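Local structure of D-mannose isomerase (Marinomonas mediterranea, 5X32) at residues Ala63-His68 against Ala72-Ala77. The protein catalyses the reversible isomerization of D-mannose to D-fructose, and with lower efficiency that of D-lyxose to D-xylulose. Numbering follows the deposited sequence.
Sequences AQAYLH and AEYKHA
Tyr66 and Tyr74 mark the close approach of two helical segments, 63-68 and 72-77, that run nearly antiparallel, their axes 7.9 Å apart and their N-to-C directions at 155°. The CA atoms of this pair stand 5.3 Å from each other, near enough for Tyr66 CB to meet Tyr74 CB at 3.9 Å. No hydrogen bond joins the segments; the contact across them is apolar and CH-pi. Tyr66 contributes the largest share, its ring lying alongside the Lys75 side chain, both pointing the same way. Lys75 CB sits over one face of the Tyr66 ring, 3.7 Å from its centroid and 17° off the normal, a CH-pi contact. With CG anti to the backbone N (chi1 -165°) and the chain extended beyond it, Lys75 carries its methylenes along the ring until CD comes within 3.8 Å of Tyr66 CZ, while the ammonium end leads away from helix 52-69. The arrangement is a helical hairpin: helices 52-69 and 72-89 follow one another through a very short turn and form an antiparallel pair of the kind repeated around the (alpha/alpha)6 barrel of N-acylglucosamine 2-epimerase relatives. This end of the hairpin lies at the protein surface, away from the proposed catalytic histidines. Tyr74 departs in another direction, its CG anti to the carbonyl carbon, and its CD2 packs obliquely against Ala65 CB at 3.6 Å. Phe24 meets the same ring edge-to-face, and Phe62 and Thr69 of helix 52-69 also touch the Tyr74 side chain. Cutting Tyr66 back to an alanine would remove the ring and would probably leave the Lys75 methylenes without their aromatic support, the lysine side chain freer to turn. On the Tyr66 side, Ile128 adds a further contact from a loop following helix 112-127.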
loop_
_atom_site.group_PDB
_atom_site.type_symbol
_atom_site.label_atom_id
_atom_site.label_comp_id
_atom_site.label_asym_id
_atom_site.label_seq_id
_atom_site.Cartn_x
_atom_site.Cartn_y
_atom_site.Cartn_z
ATOM N N ALA A 63 -10.639 10.355 -1.152
ATOM C CA ALA A 63 -10.973 10.633 0.238
ATOM C C ALA A 63 -9.861 11.425 0.920
ATOM O O ALA A 63 -10.110 12.485 1.489
ATOM C CB ALA A 63 -11.255 9.356 0.984
ATOM N N GLN A 64 -8.633 10.917 0.840
ATOM C CA GLN A 64 -7.489 11.594 1.448
ATOM C C GLN A 64 -7.314 13.022 0.895
ATOM O O GLN A 64 -7.038 13.979 1.654
ATOM C CB GLN A 64 -6.226 10.773 1.217
ATOM C CG GLN A 64 -6.163 9.489 2.026
ATOM C CD GLN A 64 -6.161 9.754 3.498
ATOM O OE1 GLN A 64 -5.432 10.621 3.985
ATOM N NE2 GLN A 64 -6.994 9.026 4.226
ATOM N N ALA A 65 -7.519 13.175 -0.413
ATOM C CA ALA A 65 -7.407 14.495 -1.021
ATOM C C ALA A 65 -8.487 15.421 -0.470
ATOM O O ALA A 65 -8.260 16.606 -0.257
ATOM C CB ALA A 65 -7.504 14.405 -2.526
ATOM N N TYR A 66 -9.670 14.876 -0.231
ATOM C CA TYR A 66 -10.732 15.701 0.312
ATOM C C TYR A 66 -10.430 16.095 1.747
ATOM O O TYR A 66 -10.681 17.223 2.159
ATOM C CB TYR A 66 -12.078 14.987 0.237
ATOM C CG TYR A 66 -13.156 15.694 1.025
ATOM C CD1 TYR A 66 -13.746 16.861 0.537
ATOM C CD2 TYR A 66 -13.584 15.197 2.250
ATOM C CE1 TYR A 66 -14.721 17.511 1.253
ATOM C CE2 TYR A 66 -14.561 15.837 2.972
ATOM C CZ TYR A 66 -15.130 16.993 2.470
ATOM O OH TYR A 66 -16.108 17.634 3.197
ATOM N N LEU A 67 -9.881 15.163 2.509
ATOM C CA LEU A 67 -9.576 15.433 3.901
ATOM C C LEU A 67 -8.497 16.499 4.028
ATOM O O LEU A 67 -8.477 17.237 5.014
ATOM C CB LEU A 67 -9.152 14.149 4.611
ATOM C CG LEU A 67 -10.348 13.242 4.900
ATOM C CD1 LEU A 67 -9.936 11.907 5.481
ATOM C CD2 LEU A 67 -11.363 13.959 5.802
ATOM N N HIS A 68 -7.610 16.591 3.035
ATOM C CA HIS A 68 -6.505 17.555 3.129
ATOM C C HIS A 68 -6.731 18.890 2.418
ATOM O O HIS A 68 -6.246 19.923 2.875
ATOM C CB HIS A 68 -5.215 16.931 2.609
ATOM C CG HIS A 68 -4.628 15.915 3.536
ATOM N ND1 HIS A 68 -5.147 14.646 3.674
ATOM C CD2 HIS A 68 -3.574 15.986 4.384
ATOM C CE1 HIS A 68 -4.422 13.970 4.549
ATOM N NE2 HIS A 68 -3.462 14.761 4.995
ATOM N N ALA A 72 -14.591 19.935 -2.711
ATOM C CA ALA A 72 -15.847 19.186 -2.654
ATOM C C ALA A 72 -15.938 18.057 -3.683
ATOM O O ALA A 72 -16.383 16.932 -3.373
ATOM C CB ALA A 72 -17.017 20.149 -2.830
ATOM N N GLU A 73 -15.500 18.341 -4.906
ATOM C CA GLU A 73 -15.623 17.350 -5.961
ATOM C C GLU A 73 -14.764 16.102 -5.696
ATOM O O GLU A 73 -15.016 15.042 -6.278
ATOM C CB GLU A 73 -15.269 17.954 -7.323
ATOM C CG GLU A 73 -14.221 19.073 -7.308
ATOM C CD GLU A 73 -14.826 20.454 -7.036
ATOM O OE1 GLU A 73 -15.977 20.685 -7.479
ATOM O OE2 GLU A 73 -14.143 21.316 -6.434
ATOM N N TYR A 74 -13.799 16.203 -4.777
ATOM C CA TYR A 74 -13.015 15.037 -4.385
ATOM C C TYR A 74 -13.850 14.106 -3.527
ATOM O O TYR A 74 -13.808 12.880 -3.685
ATOM C CB TYR A 74 -11.760 15.451 -3.627
ATOM C CG TYR A 74 -10.700 16.062 -4.499
ATOM C CD1 TYR A 74 -10.689 15.825 -5.871
ATOM C CD2 TYR A 74 -9.701 16.865 -3.954
ATOM C CE1 TYR A 74 -9.708 16.374 -6.683
ATOM C CE2 TYR A 74 -8.714 17.421 -4.755
ATOM C CZ TYR A 74 -8.721 17.171 -6.121
ATOM O OH TYR A 74 -7.747 17.710 -6.937
ATOM N N LYS A 75 -14.632 14.695 -2.631
ATOM C CA LYS A 75 -15.585 13.923 -1.857
ATOM C C LYS A 75 -16.609 13.291 -2.797
ATOM O O LYS A 75 -17.030 12.143 -2.582
ATOM C CB LYS A 75 -16.265 14.800 -0.818
ATOM C CG LYS A 75 -17.007 14.036 0.261
ATOM C CD LYS A 75 -17.997 14.974 0.928
ATOM C CE LYS A 75 -19.013 14.259 1.788
ATOM N NZ LYS A 75 -19.977 15.263 2.318
ATOM N N HIS A 76 -16.982 14.012 -3.856
ATOM C CA HIS A 76 -17.909 13.417 -4.814
ATOM C C HIS A 76 -17.304 12.218 -5.535
ATOM O O HIS A 76 -17.956 11.189 -5.692
ATOM C CB HIS A 76 -18.363 14.434 -5.859
ATOM C CG HIS A 76 -19.222 15.527 -5.308
ATOM N ND1 HIS A 76 -19.522 16.670 -6.025
ATOM C CD2 HIS A 76 -19.865 15.646 -4.121
ATOM C CE1 HIS A 76 -20.303 17.448 -5.298
ATOM N NE2 HIS A 76 -20.526 16.851 -4.138
ATOM N N ALA A 77 -16.033 12.320 -5.907
ATOM C CA ALA A 77 -15.376 11.213 -6.595
ATOM C C ALA A 77 -15.189 10.024 -5.654
ATOM O O ALA A 77 -15.304 8.864 -6.080
ATOM C CB ALA A 77 -14.047 11.657 -7.177
#